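Local coordinates for CoA binding domain protein (Escherichia coli, PDB 3QA9) that is of unknown function but belongs to the CoA-binding-domain family and folds as a Rossmann-like parallel alpha/beta domain, at residues V91-I95 / Q116-L122; A35-M39 / R128-R132. All blocks are in the same frame, centred on the assembly; numbering follows the deposited sequence.

Contact 1 (V91-I95 / Q116-L122); sequences VVYAI and QAKEAGL
Ile95 and Ala120 make the closest approach of the two segments, and apolar contacts of this kind carry most of the 302 Å² buried between them. The methyl CB of Ala120 lies 3.6 Å from Ile95 CD1 and only slightly farther from CG1 and CG2, so it rests against three carbons of the isoleucine at once. Ile95 reaches this place because its CG1 stands beside the backbone N (chi1 -65°) and the branch then runs straight out to CD1. Ile95 CG1 also meets Leu122 CD1 at 4.0 Å, the two side chains crossing at a slant. One helical turn earlier, Val91 CG1 approaches Ala117 CB at 3.8 Å, and on the side nearer the sheet Ala94 CB is 4.3 Å from Leu122 CD2.

Helices 87-97 and 111-119 are consecutive crossover helices of the parallel sheet, with strand 101-104 between them in the chain; Ala94 and Leu122 both rest on Val102 of that strand, and Ala117 on Ile124 of the next. This is beta-alpha-beta packing of the Rossmann-like kind, in which neighbouring helices pair over one face of the sheet.

One polar side chain, the exposed Gln116, takes part: its extended chain brings the amide to Val92. Val92 CG2 is 3.7 Å from Gln116 NE2 and 3.9 Å from Gln116 OE1, a van der Waals contact that singles out neither polar atom.

Backbone bonds shape the turn that delivers Leu122. Gly121, with phi 101°, ends the helix in a Schellman motif: Leu122 N donates to Ala117 O at 3.1 Å, and Gly121 N to Lys118 O at 3.0 Å.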
ATOM      1  N   VAL A  91      -6.974  -7.138  -4.711  1.00 17.64           N
ATOM      2  CA  VAL A  91      -8.094  -6.659  -3.932  1.00 17.36           C
ATOM      3  C   VAL A  91      -8.863  -7.832  -3.336  1.00 17.03           C
ATOM      4  O   VAL A  91      -9.239  -7.809  -2.176  1.00 16.05           O
ATOM      5  CB  VAL A  91      -9.033  -5.831  -4.790  1.00 18.48           C
ATOM      6  CG1 VAL A  91     -10.404  -5.722  -4.120  1.00 17.55           C
ATOM      7  CG2 VAL A  91      -8.423  -4.471  -4.984  1.00 20.58           C
ATOM      8  N   VAL A  92      -9.092  -8.863  -4.137  1.00 16.93           N
ATOM      9  CA  VAL A  92      -9.808 -10.042  -3.649  1.00 17.08           C
ATOM     10  C   VAL A  92      -9.030 -10.632  -2.488  1.00 17.27           C
ATOM     11  O   VAL A  92      -9.599 -11.044  -1.473  1.00 17.11           O
ATOM     12  CB  VAL A  92      -9.958 -11.110  -4.747  1.00 17.72           C
ATOM     13  CG1 VAL A  92     -10.468 -12.413  -4.135  1.00 18.37           C
ATOM     14  CG2 VAL A  92     -10.920 -10.616  -5.808  1.00 18.98           C
ATOM     15  N   TYR A  93      -7.715 -10.676  -2.648  1.00 18.34           N
ATOM     16  CA  TYR A  93      -6.857 -11.183  -1.604  1.00 18.83           C
ATOM     17  C   TYR A  93      -6.873 -10.314  -0.377  1.00 18.27           C
ATOM     18  O   TYR A  93      -6.835 -10.815   0.739  1.00 17.20           O
ATOM     19  CB  TYR A  93      -5.436 -11.335  -2.130  1.00 23.51           C
ATOM     20  CG  TYR A  93      -5.338 -12.558  -2.965  1.00 26.46           C
ATOM     21  CD1 TYR A  93      -6.085 -13.666  -2.623  1.00 30.73           C
ATOM     22  CD2 TYR A  93      -4.521 -12.623  -4.082  1.00 31.47           C
ATOM     23  CE1 TYR A  93      -6.037 -14.811  -3.342  1.00 33.29           C
ATOM     24  CE2 TYR A  93      -4.450 -13.790  -4.828  1.00 32.89           C
ATOM     25  CZ  TYR A  93      -5.227 -14.876  -4.437  1.00 32.68           C
ATOM     26  OH  TYR A  93      -5.192 -16.075  -5.077  1.00 37.24           O
ATOM     27  N   ALA A  94      -6.939  -9.008  -0.589  1.00 15.66           N
ATOM     28  CA  ALA A  94      -6.978  -8.066   0.519  1.00 17.42           C
ATOM     29  C   ALA A  94      -8.253  -8.275   1.322  1.00 16.47           C
ATOM     30  O   ALA A  94      -8.261  -8.149   2.553  1.00 17.12           O
ATOM     31  CB  ALA A  94      -6.927  -6.634   0.000  1.00 15.59           C
ATOM     32  N   ILE A  95      -9.336  -8.591   0.623  1.00 16.51           N
ATOM     33  CA  ILE A  95     -10.621  -8.820   1.279  1.00 16.61           C
ATOM     34  C   ILE A  95     -10.534 -10.093   2.109  1.00 18.04           C
ATOM     35  O   ILE A  95     -10.913 -10.116   3.280  1.00 17.07           O
ATOM     36  CB  ILE A  95     -11.747  -8.957   0.240  1.00 17.80           C
ATOM     37  CG1 ILE A  95     -11.924  -7.626  -0.499  1.00 17.16           C
ATOM     38  CG2 ILE A  95     -13.046  -9.370   0.916  1.00 19.07           C
ATOM     39  CD1 ILE A  95     -12.829  -7.709  -1.724  1.00 18.31           C
ATOM     40  N   GLN A 116     -15.196  -3.203  -5.918  1.00 14.40           N
ATOM     41  CA  GLN A 116     -15.278  -4.483  -5.233  1.00 15.20           C
ATOM     42  C   GLN A 116     -14.777  -4.351  -3.794  1.00 15.94           C
ATOM     43  O   GLN A 116     -15.395  -4.842  -2.861  1.00 15.66           O
ATOM     44  CB  GLN A 116     -14.468  -5.528  -5.993  1.00 19.45           C
ATOM     45  CG  GLN A 116     -14.689  -6.917  -5.484  1.00 21.98           C
ATOM     46  CD  GLN A 116     -13.973  -7.932  -6.333  1.00 25.20           C
ATOM     47  OE1 GLN A 116     -13.073  -7.590  -7.098  1.00 25.89           O
ATOM     48  NE2 GLN A 116     -14.362  -9.188  -6.205  1.00 24.92           N
ATOM     49  N   ALA A 117     -13.658  -3.673  -3.611  1.00 14.24           N
ATOM     50  CA  ALA A 117     -13.133  -3.469  -2.262  1.00 15.57           C
ATOM     51  C   ALA A 117     -14.118  -2.670  -1.422  1.00 15.97           C
ATOM     52  O   ALA A 117     -14.403  -3.026  -0.281  1.00 15.39           O
ATOM     53  CB  ALA A 117     -11.817  -2.740  -2.310  1.00 14.35           C
ATOM     54  N   LYS A 118     -14.638  -1.590  -1.993  1.00 14.63           N
ATOM     55  CA  LYS A 118     -15.594  -0.766  -1.282  1.00 17.28           C
ATOM     56  C   LYS A 118     -16.806  -1.545  -0.837  1.00 17.50           C
ATOM     57  O   LYS A 118     -17.277  -1.390   0.284  1.00 16.88           O
ATOM     58  CB  LYS A 118     -16.034   0.417  -2.144  1.00 18.68           C
ATOM     59  CG  LYS A 118     -15.008   1.484  -2.145  1.00 23.26           C
ATOM     60  CD  LYS A 118     -15.358   2.626  -3.063  1.00 26.85           C
ATOM     61  CE  LYS A 118     -15.942   3.782  -2.318  1.00 25.75           C
ATOM     62  NZ  LYS A 118     -16.221   4.892  -3.286  1.00 27.80           N
ATOM     63  N   GLU A 119     -17.310  -2.385  -1.726  1.00 16.37           N
ATOM     64  CA  GLU A 119     -18.475  -3.192  -1.416  1.00 18.72           C
ATOM     65  C   GLU A 119     -18.204  -4.147  -0.265  1.00 18.49           C
ATOM     66  O   GLU A 119     -19.112  -4.459   0.505  1.00 19.07           O
ATOM     67  CB  GLU A 119     -18.926  -3.978  -2.653  1.00 22.00           C
ATOM     68  CG  GLU A 119     -19.552  -3.111  -3.743  1.00 27.69           C
ATOM     69  CD  GLU A 119     -20.857  -2.466  -3.303  1.00 31.12           C
ATOM     70  OE1 GLU A 119     -21.742  -3.189  -2.798  1.00 33.37           O
ATOM     71  OE2 GLU A 119     -21.002  -1.237  -3.464  1.00 34.02           O
ATOM     72  N   ALA A 120     -16.956  -4.599  -0.139  1.00 15.52           N
ATOM     73  CA  ALA A 120     -16.585  -5.525   0.928  1.00 17.25           C
ATOM     74  C   ALA A 120     -16.299  -4.815   2.252  1.00 16.51           C
ATOM     75  O   ALA A 120     -15.972  -5.461   3.252  1.00 17.11           O
ATOM     76  CB  ALA A 120     -15.371  -6.356   0.504  1.00 18.09           C
ATOM     77  N   GLY A 121     -16.415  -3.488   2.254  1.00 16.10           N
ATOM     78  CA  GLY A 121     -16.195  -2.729   3.473  1.00 16.62           C
ATOM     79  C   GLY A 121     -14.852  -2.034   3.618  1.00 16.05           C
ATOM     80  O   GLY A 121     -14.619  -1.342   4.607  1.00 18.38           O
ATOM     81  N   LEU A 122     -13.962  -2.206   2.649  1.00 16.03           N
ATOM     82  CA  LEU A 122     -12.660  -1.561   2.731  1.00 14.52           C
ATOM     83  C   LEU A 122     -12.663  -0.125   2.231  1.00 15.41           C
ATOM     84  O   LEU A 122     -13.483   0.261   1.399  1.00 16.32           O
ATOM     85  CB  LEU A 122     -11.604  -2.354   1.956  1.00 14.36           C
ATOM     86  CG  LEU A 122     -11.200  -3.707   2.544  1.00 16.20           C
ATOM     87  CD1 LEU A 122     -12.298  -4.733   2.255  1.00 14.93           C
ATOM     88  CD2 LEU A 122      -9.870  -4.154   1.947  1.00 16.31           C
TER

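Contact 2 (A35-M39 / R128-R132)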
ATOM      1  N   ALA A  35       8.389   1.776  -5.997  1.00 17.72           N
ATOM      2  CA  ALA A  35       8.006   0.770  -5.010  1.00 16.32           C
ATOM      3  C   ALA A  35       9.077   0.589  -3.935  1.00 16.79           C
ATOM      4  O   ALA A  35       8.766   0.406  -2.756  1.00 16.78           O
ATOM      5  CB  ALA A  35       7.740  -0.557  -5.703  1.00 16.95           C
ATOM      6  N   ASN A  36      10.340   0.626  -4.343  1.00 15.84           N
ATOM      7  CA  ASN A  36      11.449   0.469  -3.403  1.00 15.17           C
ATOM      8  C   ASN A  36      11.583   1.705  -2.513  1.00 15.03           C
ATOM      9  O   ASN A  36      11.705   1.599  -1.285  1.00 15.10           O
ATOM     10  CB  ASN A  36      12.750   0.230  -4.179  1.00 17.48           C
ATOM     11  CG  ASN A  36      13.932  -0.078  -3.272  1.00 16.74           C
ATOM     12  OD1 ASN A  36      14.481   0.810  -2.621  1.00 18.27           O
ATOM     13  ND2 ASN A  36      14.328  -1.344  -3.229  1.00 17.87           N
ATOM     14  N   ILE A  37      11.551   2.880  -3.130  1.00 13.34           N
ATOM     15  CA  ILE A  37      11.671   4.127  -2.383  1.00 14.88           C
ATOM     16  C   ILE A  37      10.582   4.267  -1.320  1.00 15.02           C
ATOM     17  O   ILE A  37      10.868   4.577  -0.160  1.00 14.62           O
ATOM     18  CB  ILE A  37      11.606   5.340  -3.325  1.00 15.00           C
ATOM     19  CG1 ILE A  37      12.811   5.327  -4.271  1.00 13.72           C
ATOM     20  CG2 ILE A  37      11.566   6.622  -2.517  1.00 15.22           C
ATOM     21  CD1 ILE A  37      12.732   6.381  -5.380  1.00 14.67           C
ATOM     22  N   VAL A  38       9.334   4.038  -1.718  1.00 14.26           N
ATOM     23  CA  VAL A  38       8.214   4.142  -0.789  1.00 13.34           C
ATOM     24  C   VAL A  38       8.353   3.106   0.321  1.00 14.65           C
ATOM     25  O   VAL A  38       8.135   3.405   1.492  1.00 14.88           O
ATOM     26  CB  VAL A  38       6.867   3.941  -1.521  1.00 13.17           C
ATOM     27  CG1 VAL A  38       5.711   3.966  -0.525  1.00 14.21           C
ATOM     28  CG2 VAL A  38       6.690   5.039  -2.574  1.00 12.67           C
ATOM     29  N   MET A  39       8.730   1.886  -0.036  1.00 14.80           N
ATOM     30  CA  MET A  39       8.876   0.867   0.987  1.00 15.64           C
ATOM     31  C   MET A  39       9.939   1.246   2.013  1.00 15.92           C
ATOM     32  O   MET A  39       9.724   1.101   3.218  1.00 17.08           O
ATOM     33  CB  MET A  39       9.219  -0.485   0.370  1.00 16.18           C
ATOM     34  CG  MET A  39       9.259  -1.594   1.408  1.00 17.94           C
ATOM     35  SD  MET A  39       9.395  -3.229   0.694  1.00 21.64           S
ATOM     36  CE  MET A  39      10.155  -4.107   2.076  1.00 21.87           C
ATOM     37  N   ARG A 128      -2.709   8.540  -5.021  1.00 15.10           N
ATOM     38  CA  ARG A 128      -1.948   9.181  -3.960  1.00 14.95           C
ATOM     39  C   ARG A 128      -0.739   8.303  -3.705  1.00 14.15           C
ATOM     40  O   ARG A 128      -0.720   7.153  -4.101  1.00 14.44           O
ATOM     41  CB  ARG A 128      -2.756   9.277  -2.666  1.00 12.19           C
ATOM     42  CG  ARG A 128      -4.032  10.051  -2.785  1.00 16.08           C
ATOM     43  CD  ARG A 128      -4.567  10.379  -1.430  1.00 16.71           C
ATOM     44  NE  ARG A 128      -5.984  10.742  -1.444  1.00 17.22           N
ATOM     45  CZ  ARG A 128      -6.451  11.931  -1.098  1.00 19.98           C
ATOM     46  NH1 ARG A 128      -5.609  12.876  -0.721  1.00 19.86           N
ATOM     47  NH2 ARG A 128      -7.753  12.163  -1.108  1.00 17.68           N
ATOM     48  N   CYS A 129       0.266   8.859  -3.048  1.00 14.77           N
ATOM     49  CA  CYS A 129       1.470   8.107  -2.701  1.00 14.13           C
ATOM     50  C   CYS A 129       1.575   8.100  -1.187  1.00 13.24           C
ATOM     51  O   CYS A 129       1.508   9.146  -0.571  1.00 13.18           O
ATOM     52  CB  CYS A 129       2.722   8.754  -3.289  1.00 13.48           C
ATOM     53  SG  CYS A 129       4.237   7.943  -2.756  1.00 17.09           S
ATOM     54  N   MET A 130       1.728   6.925  -0.584  1.00 13.57           N
ATOM     55  CA  MET A 130       1.826   6.841   0.874  1.00 13.47           C
ATOM     56  C   MET A 130       2.944   7.734   1.418  1.00 14.22           C
ATOM     57  O   MET A 130       2.784   8.394   2.447  1.00 13.48           O
ATOM     58  CB  MET A 130       2.049   5.390   1.329  1.00 13.52           C
ATOM     59  CG  MET A 130       0.794   4.518   1.221  1.00 14.20           C
ATOM     60  SD  MET A 130       0.866   2.959   2.131  1.00 14.63           S
ATOM     61  CE  MET A 130       0.480   3.508   3.805  1.00 16.49           C
ATOM     62  N   MET A 131       4.072   7.759   0.719  1.00 13.62           N
ATOM     63  CA  MET A 131       5.200   8.581   1.136  1.00 13.70           C
ATOM     64  C   MET A 131       4.879  10.071   1.016  1.00 14.19           C
ATOM     65  O   MET A 131       5.081  10.828   1.970  1.00 13.99           O
ATOM     66  CB  MET A 131       6.434   8.233   0.297  1.00 15.34           C
ATOM     67  CG  MET A 131       7.642   9.128   0.563  1.00 15.43           C
ATOM     68  SD  MET A 131       9.132   8.523  -0.266  1.00 20.05           S
ATOM     69  CE  MET A 131       8.642   8.655  -1.975  1.00 19.58           C
ATOM     70  N   ARG A 132       4.370  10.489  -0.146  1.00 14.67           N
ATOM     71  CA  ARG A 132       4.024  11.894  -0.374  1.00 16.01           C
ATOM     72  C   ARG A 132       2.969  12.369   0.623  1.00 15.75           C
ATOM     73  O   ARG A 132       3.040  13.483   1.140  1.00 14.43           O
ATOM     74  CB  ARG A 132       3.499  12.095  -1.806  1.00 19.00           C
ATOM     75  CG  ARG A 132       3.093  13.539  -2.136  1.00 25.88           C
ATOM     76  CD  ARG A 132       4.311  14.425  -2.358  1.00 32.11           C
ATOM     77  NE  ARG A 132       4.204  15.773  -1.790  1.00 38.77           N
ATOM     78  CZ  ARG A 132       4.278  16.057  -0.490  1.00 40.20           C
ATOM     79  NH1 ARG A 132       4.446  15.089   0.394  1.00 42.55           N
ATOM     80  NH2 ARG A 132       4.246  17.318  -0.076  1.00 42.90           N
TER
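Val38 on helix 34-43 is the pivot of the buried half of this contact, meeting the N-cap and the first turn of helix 130-137 with its two methyls. Val38 CG2 lies 3.8 Å from Cys129 SG, while Val38 CG1 comes to 4.3 Å from Met130 CB; beyond them, Val38 and Met130 both lean on Asp79 of strand 77-80. With CG1 anti to the backbone N (chi1 176°), the valine splays its two branches towards different partners. The backbones are near enough for this, the CA atoms of Val38 and Met131 being 5.7 Å apart.

The solvent side is built differently. Val38, Cys129 and Met130 are buried, whereas Ile37 is exposed; its CG2 meets Met131, which bends at its last torsion (chi3 63°) so that Met131 CE is 3.6 Å from Ile37 CG2. The shortest approach across the segments thus joins the exposed Ile37 to the partly exposed Met131. Met131 CE also reaches Val38 CG2 at 4.2 Å, which connects the two halves.

Cys129 has a second task as the N-cap of helix 130-137: Arg132 N points at Cys129 SG over 3.6 Å, nearly straight at 171° yet weak. Gln105 OE1 accepts from Met130 N, adding another hold on the start of this helix, which follows the last strand of the Rossmann-like sheet.

Between the segments themselves the contact is wholly apolar, branched aliphatic side chains against a methionine methyl and sulfur, a cysteine sulfur and a methylene, which implies that shape and burial, rather than directional bonds, hold helix 34-43 against the start of helix 130-137.

In the fold
From the N terminus, the chain passes through strand 21-25 into helix 34-43, where contact 2 opens. It stays open through strands 48-52 and 77-80 until helix 87-97, where contact 1 begins. Contact 1 closes first, after 20 intervening residues that include strand 101-104, and strand 123-126 then leads to the start of helix 130-137, which closes contact 2 across 88 residues. Contact 1 is therefore nested within the larger loop. The two lie on opposite sides of the chain's centre, about 21 Å between their centres and about 11 Å between nearest atoms: one pairs successive helices, the other joins early and late helices.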